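Local coordinates for tail fiber protein (Acinetobacter phage AM24, PDB 5W5P) that probably recognises and cleaves the capsular polysaccharide of its Acinetobacter baumannii host, as the trimeric tailspike of the phage, at residues 39-42 with 43-46; 49-52 with 53-57; 83-86 with 87-91; 124-127 with 128-132. All blocks are in the same frame, centred on the assembly; numbering follows the deposited sequence.

Interaction 1. Residues 39-42 with 43-46; sequences LKTF and DDLR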
# COMPACT_ATOMS: atom_id res chain seq x y z
N LEU A 39 27.54 46.25 -18.25
CA LEU A 39 27.49 45.06 -19.09
C LEU A 39 26.06 44.52 -19.09
O LEU A 39 25.67 43.71 -18.24
CB LEU A 39 28.48 44.01 -18.60
CG LEU A 39 29.93 44.48 -18.52
CD1 LEU A 39 30.81 43.39 -17.94
CD2 LEU A 39 30.42 44.89 -19.90
N LYS A 40 25.27 44.97 -20.05
CA LYS A 40 23.86 44.60 -20.10
C LYS A 40 23.63 43.27 -20.82
O LYS A 40 22.86 42.44 -20.34
CB LYS A 40 23.05 45.71 -20.78
CG LYS A 40 21.63 45.31 -21.14
CD LYS A 40 20.89 46.42 -21.83
CE LYS A 40 19.38 46.21 -21.73
NZ LYS A 40 18.71 46.51 -23.03
N THR A 41 24.30 43.05 -21.95
CA THR A 41 24.07 41.89 -22.80
C THR A 41 25.34 41.05 -22.92
O THR A 41 26.42 41.44 -22.47
CB THR A 41 23.59 42.32 -24.19
OG1 THR A 41 24.67 42.97 -24.88
CG2 THR A 41 22.41 43.27 -24.09
N PHE A 42 25.19 39.87 -23.53
CA PHE A 42 26.33 39.00 -23.78
C PHE A 42 27.35 39.67 -24.69
O PHE A 42 28.55 39.46 -24.54
CB PHE A 42 25.87 37.68 -24.41
CG PHE A 42 25.46 36.62 -23.41
CD1 PHE A 42 25.07 36.96 -22.13
CD2 PHE A 42 25.47 35.28 -23.78
CE1 PHE A 42 24.70 35.98 -21.22
CE2 PHE A 42 25.09 34.30 -22.88
CZ PHE A 42 24.71 34.65 -21.60
N ASP A 43 26.88 40.47 -25.66
CA ASP A 43 27.80 41.17 -26.55
C ASP A 43 28.66 42.18 -25.79
O ASP A 43 29.83 42.38 -26.13
CB ASP A 43 27.03 41.85 -27.68
CG ASP A 43 27.94 42.35 -28.79
OD1 ASP A 43 28.62 41.51 -29.42
OD2 ASP A 43 27.97 43.58 -29.03
N ASP A 44 28.09 42.82 -24.76
CA ASP A 44 28.88 43.75 -23.96
C ASP A 44 30.00 43.04 -23.22
O ASP A 44 31.08 43.61 -23.05
CB ASP A 44 27.98 44.49 -22.97
CG ASP A 44 26.96 45.37 -23.66
OD1 ASP A 44 27.22 45.79 -24.81
OD2 ASP A 44 25.91 45.65 -23.04
N LEU A 45 29.77 41.81 -22.77
CA LEU A 45 30.84 41.08 -22.09
C LEU A 45 31.93 40.68 -23.06
O LEU A 45 33.12 40.86 -22.78
CB LEU A 45 30.27 39.85 -21.38
CG LEU A 45 31.29 38.98 -20.65
CD1 LEU A 45 31.82 39.68 -19.40
CD2 LEU A 45 30.68 37.64 -20.28
N ARG A 46 31.56 40.13 -24.23
CA ARG A 46 32.55 39.72 -25.21
C ARG A 46 33.40 40.90 -25.69
O ARG A 46 34.54 40.70 -26.11
CB ARG A 46 31.87 39.05 -26.41
CG ARG A 46 31.30 37.67 -26.10
CD ARG A 46 30.89 36.94 -27.37
NE ARG A 46 30.30 35.65 -27.08
CZ ARG A 46 28.99 35.41 -27.06
NH1 ARG A 46 28.14 36.39 -27.33
NH2 ARG A 46 28.53 34.20 -26.78
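Thr41 and Asp44 form a capping box where the chain enters helix 42-46. The box has two polar halves. Thr41 OG1, between its own N and carbonyl carbon (chi1 69°), accepts a weak bond from Asp44 N at 3.4 Å. In return Asp44 OD2 receives Thr41 N at 3.2 Å, from above the carboxylate plane. The same oxygen also accepts Lys40 N, at 3.1 Å through its anti lone pair, so two backbone donors grip one atom. Threonine suits the N-cap because its short hydroxyl can turn back onto the first turn, and aspartate's carboxylate reaches the incoming chain. Helical bonding then takes over, with Arg46 N meeting Phe42 O at 3.1 Å in a nearly straight bond (169°).

Apolar contact is modest: Leu39 CD1 touches Leu45 CD1 at 4.1 Å. The buried Phe42 side chain packs into the fold against Val59 and Leu90, its CB 3.9 Å from Arg46 NH1. The Arg46 guanidinium forms salt bridges with Asp84 and Asp86.

A bound zinc ion lies about 4 Å from the Asp44 side chain. The helix start, and probably this zinc, would favour the negative charge of Asp44, whose grip on two amides fixes the approach of the chain.

Interaction 2. Residues 49-52 with 53-57; sequences KPIV and NGQTV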
# COMPACT_ATOMS: atom_id res chain seq x y z
N LYS A 49 37.05 44.00 -21.66
CA LYS A 49 38.33 43.43 -21.26
C LYS A 49 38.47 43.53 -19.75
O LYS A 49 38.21 44.60 -19.18
CB LYS A 49 39.49 44.17 -21.94
CG LYS A 49 39.53 43.96 -23.45
CD LYS A 49 40.40 45.00 -24.15
CE LYS A 49 41.87 44.83 -23.77
NZ LYS A 49 42.74 45.85 -24.41
N PRO A 50 38.85 42.45 -19.07
CA PRO A 50 38.91 42.49 -17.60
C PRO A 50 40.00 43.42 -17.11
O PRO A 50 41.05 43.58 -17.74
CB PRO A 50 39.21 41.03 -17.22
CG PRO A 50 39.89 40.47 -18.42
CD PRO A 50 39.26 41.14 -19.60
N ILE A 51 39.74 44.05 -15.97
CA ILE A 51 40.72 44.97 -15.40
C ILE A 51 41.74 44.24 -14.52
O ILE A 51 42.90 44.66 -14.45
CB ILE A 51 40.01 46.09 -14.62
CG1 ILE A 51 39.16 45.51 -13.49
CG2 ILE A 51 39.14 46.92 -15.55
CD1 ILE A 51 38.59 46.57 -12.58
N VAL A 52 41.35 43.16 -13.86
CA VAL A 52 42.25 42.34 -13.07
C VAL A 52 42.04 40.88 -13.45
O VAL A 52 41.08 40.53 -14.13
CB VAL A 52 42.07 42.53 -11.55
CG1 VAL A 52 42.45 43.94 -11.13
CG2 VAL A 52 40.63 42.23 -11.14
N ASN A 53 42.96 40.03 -13.01
CA ASN A 53 42.85 38.60 -13.26
C ASN A 53 41.86 37.98 -12.27
O ASN A 53 41.94 38.23 -11.06
CB ASN A 53 44.22 37.93 -13.13
CG ASN A 53 45.14 38.27 -14.29
OD1 ASN A 53 44.82 39.11 -15.13
ND2 ASN A 53 46.29 37.61 -14.35
N GLY A 54 40.93 37.19 -12.79
CA GLY A 54 39.91 36.60 -11.95
C GLY A 54 38.80 37.55 -11.56
O GLY A 54 38.11 37.30 -10.56
N GLN A 55 38.60 38.63 -12.31
CA GLN A 55 37.54 39.57 -12.00
C GLN A 55 36.18 38.93 -12.25
O GLN A 55 35.99 38.19 -13.22
CB GLN A 55 37.69 40.84 -12.85
CG GLN A 55 36.64 41.91 -12.58
CD GLN A 55 36.63 43.00 -13.65
OE1 GLN A 55 37.18 42.82 -14.73
NE2 GLN A 55 35.98 44.12 -13.34
N THR A 56 35.23 39.20 -11.36
CA THR A 56 33.85 38.78 -11.55
C THR A 56 33.00 40.00 -11.88
O THR A 56 33.01 40.99 -11.13
CB THR A 56 33.29 38.06 -10.32
OG1 THR A 56 34.19 37.02 -9.92
CG2 THR A 56 31.94 37.45 -10.63
N VAL A 57 32.29 39.95 -13.00
CA VAL A 57 31.38 40.99 -13.42
C VAL A 57 30.00 40.37 -13.61
O VAL A 57 29.85 39.15 -13.75
CB VAL A 57 31.83 41.68 -14.73
CG1 VAL A 57 33.17 42.37 -14.52
CG2 VAL A 57 31.91 40.67 -15.86
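The backbone reverses through a type II beta turn from Val52 to Gln55, with Gly54 at positive phi (77°), where glycine is at ease, and it leads directly into strand 56-59. Asn53, the other central residue of the turn, is exposed, as a polar side chain at a turn corner can be.

Gln55 carries the side-chain contact. Its CG lies anti to the backbone N (chi1 -179°) and the chain beyond is extended, which carries the terminal amide across the turn to the approaching residues 50 and 51. There OE1 accepts Ile51 N at 3.1 Å in a fairly straight bond (159°). The donor stands above the carbonyl plane of the amide, so it is not aimed at a lone pair. Pro50 CA lies 3.4 Å from Gln55 OE1, while the Pro50 ring packs on Trp98 and Ala75.

The other end of the amide lies against aliphatic carbon: Gln55 NE2 is 3.5 Å from Ile51 CG1 and 3.7 Å from Ile51 CD1. Nearer the turn, Val52 CG2 meets Gln55 CB at 3.7 Å, the two side chains running at about a right angle. Glutamine suits this place because its amide bonds to the backbone and lies on Ile51 while CB packs on Val52.

Ile51 and Val52 also pack on Lys38 of the third subunit, and Gln55 on Leu37 of that subunit. The whole is a type II beta turn whose last residue, Gln55, bonds back to the chain just before it; it opens an edge strand, within its own chain, of a four-stranded antiparallel sheet, at a trimer interface.

Interaction 3. Residues 83-86 with 87-91; sequences LDND and GTILV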
# COMPACT_ATOMS: atom_id res chain seq x y z
N LEU A 83 36.29 26.75 -25.78
CA LEU A 83 35.46 27.33 -26.83
C LEU A 83 34.22 27.99 -26.24
O LEU A 83 33.73 27.61 -25.17
CB LEU A 83 35.05 26.27 -27.85
CG LEU A 83 36.19 25.50 -28.52
CD1 LEU A 83 35.66 24.60 -29.63
CD2 LEU A 83 37.26 26.45 -29.06
N ASP A 84 33.72 28.99 -26.95
CA ASP A 84 32.49 29.66 -26.56
C ASP A 84 31.30 28.72 -26.76
O ASP A 84 31.14 28.13 -27.83
CB ASP A 84 32.31 30.94 -27.40
CG ASP A 84 31.24 31.87 -26.84
OD1 ASP A 84 30.07 31.44 -26.72
OD2 ASP A 84 31.58 33.03 -26.53
N ASN A 85 30.48 28.56 -25.72
CA ASN A 85 29.28 27.74 -25.81
C ASN A 85 27.99 28.55 -25.73
O ASN A 85 26.91 27.96 -25.72
CB ASN A 85 29.28 26.64 -24.73
CG ASN A 85 29.16 27.19 -23.31
OD1 ASN A 85 28.98 28.38 -23.09
ND2 ASN A 85 29.29 26.30 -22.34
N ASP A 86 28.09 29.88 -25.66
CA ASP A 86 26.93 30.78 -25.67
C ASP A 86 26.02 30.54 -24.47
O ASP A 86 24.80 30.68 -24.56
CB ASP A 86 26.15 30.65 -26.98
CG ASP A 86 25.39 31.92 -27.33
OD1 ASP A 86 25.95 33.02 -27.13
OD2 ASP A 86 24.24 31.82 -27.80
N GLY A 87 26.61 30.18 -23.33
CA GLY A 87 25.81 29.99 -22.13
C GLY A 87 26.58 30.03 -20.82
O GLY A 87 26.19 30.74 -19.90
N THR A 88 27.66 29.25 -20.72
CA THR A 88 28.47 29.21 -19.52
C THR A 88 29.93 29.54 -19.75
O THR A 88 30.62 29.92 -18.80
CB THR A 88 28.38 27.83 -18.84
OG1 THR A 88 28.85 26.82 -19.75
CG2 THR A 88 26.95 27.52 -18.43
N ILE A 89 30.42 29.41 -20.98
CA ILE A 89 31.76 29.84 -21.36
C ILE A 89 31.59 30.83 -22.51
O ILE A 89 31.21 30.43 -23.62
CB ILE A 89 32.66 28.67 -21.77
CG1 ILE A 89 32.54 27.52 -20.76
CG2 ILE A 89 34.11 29.12 -21.87
CD1 ILE A 89 33.49 26.39 -21.03
N LEU A 90 31.85 32.11 -22.24
CA LEU A 90 31.78 33.16 -23.25
C LEU A 90 33.19 33.69 -23.46
O LEU A 90 33.85 34.12 -22.51
CB LEU A 90 30.83 34.28 -22.82
CG LEU A 90 29.43 33.87 -22.36
CD1 LEU A 90 28.62 35.06 -21.87
CD2 LEU A 90 28.69 33.15 -23.47
N VAL A 91 33.65 33.66 -24.71
CA VAL A 91 35.00 34.08 -25.07
C VAL A 91 34.94 35.50 -25.63
O VAL A 91 34.19 35.76 -26.58
CB VAL A 91 35.64 33.11 -26.07
CG1 VAL A 91 37.01 33.61 -26.49
CG2 VAL A 91 35.73 31.72 -25.47
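Asn85 holds the following loop together through its side-chain amide. Three successive backbone amides converge on Asn85 OD1: Gly87 N at 3.0 Å, Thr88 N at 2.8 Å and Ile89 N at 2.8 Å, the last in a nearly straight bond (171°). The Gly87 and Ile89 donors stand above the carbonyl plane, while Thr88 N is only tilted from it. On the other side of the amide, Asn85 ND2 donates to Thr88 OG1 at 2.7 Å, close to the amide plane, which fixes the rotation of the group. Asparagine fits because it presents an acceptor and a donor at once. With chi1 at 67°, its CG sits between N and the carbonyl carbon, turning the amide inward over the loop.

Asp84 supplies a second set of polar bonds. Asp84 OD1 accepts Asp86 N at 2.7 Å, an Asx turn, and Asp84 OD2 takes Val91 N at 2.8 Å from above the carboxylate plane. Between these, the backbone bond from Asn85 N to Ile89 O ties the loop to the strand. Asp86 is left-handed helical, a conformation aspartate tolerates better than most non-glycine residues.

Van der Waals contacts are lighter, methyls against backbone: Leu90 CD2 lies 3.7 Å from Asp86 CA, and Val91 CG2 packs beside the Asp84 backbone.

This loop delivers the chain into strand 89-91, which pairs with strand 97-100 through backbone bonds of Thr88 and Leu90. Helix 42-46 lies against it: Leu90 touches Phe42 and Leu45, and Arg46 bridges both Asp84 and Asp86, which also pairs with Arg62. Thr88 packs on Trp102, Trp110 and Phe111.

Interaction 4. Residues 124-127 with 128-132; sequences QVQK and AVDVS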
# COMPACT_ATOMS: atom_id res chain seq x y z
N GLN A 124 18.78 24.23 -26.95
CA GLN A 124 19.28 24.93 -25.78
C GLN A 124 19.10 24.10 -24.52
O GLN A 124 19.97 24.11 -23.64
CB GLN A 124 18.57 26.28 -25.64
CG GLN A 124 18.91 27.29 -26.73
CD GLN A 124 18.08 27.11 -27.99
OE1 GLN A 124 16.85 27.04 -27.93
NE2 GLN A 124 18.74 27.05 -29.14
N VAL A 125 17.99 23.37 -24.42
CA VAL A 125 17.82 22.42 -23.32
C VAL A 125 18.92 21.36 -23.37
O VAL A 125 19.47 20.96 -22.33
CB VAL A 125 16.42 21.78 -23.36
CG1 VAL A 125 16.30 20.64 -22.35
CG2 VAL A 125 15.34 22.83 -23.11
N GLN A 126 19.26 20.90 -24.57
CA GLN A 126 20.34 19.92 -24.71
C GLN A 126 21.66 20.48 -24.20
O GLN A 126 22.44 19.76 -23.56
CB GLN A 126 20.47 19.48 -26.17
CG GLN A 126 21.49 18.37 -26.39
CD GLN A 126 21.04 17.05 -25.81
OE1 GLN A 126 20.18 16.37 -26.39
NE2 GLN A 126 21.60 16.67 -24.67
N LYS A 127 21.93 21.76 -24.46
CA LYS A 127 23.16 22.38 -23.98
C LYS A 127 23.21 22.41 -22.46
O LYS A 127 24.26 22.17 -21.85
CB LYS A 127 23.30 23.79 -24.55
CG LYS A 127 23.75 23.83 -26.01
CD LYS A 127 23.88 25.27 -26.50
CE LYS A 127 24.68 25.36 -27.79
NZ LYS A 127 25.08 26.77 -28.08
N ALA A 128 22.07 22.71 -21.82
CA ALA A 128 22.03 22.69 -20.36
C ALA A 128 22.22 21.28 -19.81
O ALA A 128 22.81 21.11 -18.73
CB ALA A 128 20.71 23.30 -19.87
N VAL A 129 21.73 20.26 -20.52
CA VAL A 129 21.94 18.87 -20.09
C VAL A 129 23.42 18.54 -20.10
O VAL A 129 23.95 17.93 -19.16
CB VAL A 129 21.14 17.90 -20.99
CG1 VAL A 129 21.57 16.46 -20.75
CG2 VAL A 129 19.65 18.05 -20.76
N ASP A 130 24.13 18.95 -21.16
CA ASP A 130 25.51 18.52 -21.34
C ASP A 130 26.43 19.08 -20.27
O ASP A 130 27.35 18.39 -19.81
CB ASP A 130 25.99 18.91 -22.74
CG ASP A 130 25.12 18.32 -23.83
OD1 ASP A 130 24.55 17.22 -23.61
OD2 ASP A 130 24.99 18.95 -24.90
N VAL A 131 26.21 20.33 -19.84
CA VAL A 131 27.09 20.94 -18.84
C VAL A 131 26.68 20.64 -17.41
O VAL A 131 27.45 20.94 -16.48
CB VAL A 131 27.18 22.47 -19.04
CG1 VAL A 131 27.63 22.79 -20.45
CG2 VAL A 131 25.85 23.13 -18.73
N SER A 132 25.51 20.05 -17.19
CA SER A 132 25.01 19.81 -15.84
C SER A 132 25.00 18.33 -15.46
O SER A 132 24.53 17.99 -14.37
CB SER A 132 23.61 20.39 -15.69
OG SER A 132 22.69 19.70 -16.53
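Gln126 reaches along its helix to lie against Asp130, one turn on, their amide and carboxylate planes only 9° apart. This is an i to i+4 pair of the alpha-helix 122-132, beside the first strands of the parallel beta-helix expected of a tailspike. The Gln126 chain leaves anti to the backbone N and bends at chi2 (70°), bringing NE2 to Asp130 OD1 at 3.2 Å. The bond meets the syn side of the carboxylate and is bent (140°). NE2 has a stronger partner in Gly152 O, and Lys185 makes a weak, long ion pair with Asp130 OD1. The Asp130 carboxylate also approaches the backbone closely: OD2 is 3.0 Å from Gln126 O, and as both are acceptors this contact is probably unfavourable.

Regular helical bonds run beneath, Ala128 N to Gln124 O at 3.1 Å and Val129 N to Val125 O at 3.0 Å. The bond from Asp130 N to Gln126 O is also regular, while that from Val131 N to Lys127 O is weak.

Val125, Ala128 and Val129 form a buried face turned to strands 135-140 and 151-153, packing on Val136, Phe138 and Val151; small or beta-branched residues suit this close seating. The position is consistent with a helix covering the start of the beta-helix. Lys127, on a different face, extends its chain so that NZ reaches Asn85 O.

Ser132 turns its short hydroxyl back on the preceding turn: Ser132 OG donates to Ala128 O at 2.6 Å and is itself bonded to Arg135 N.

The four contacts follow one another along the chain, all on the same side of its centre. Interactions 1 and 3, with centres 12 Å apart, are joined by charge: Arg46 NH2 meets Asp86 OD1 at 2.9 Å and Arg46 NE meets Asp84 OD2 at 3.0 Å. Interaction 1 joins interaction 2 by packing, Leu39 CD1 on Val57 CG2 at 3.6 Å. Interactions 2 and 3 do not touch but lead into the two strands outermost, within this chain, of one antiparallel sheet. From interaction 3 the connection passes to interaction 4 through Lys127 NZ, 3.2 Å from Asn85 O, a probable hydrogen bond between the loop before strand 89-91 and helix 122-132.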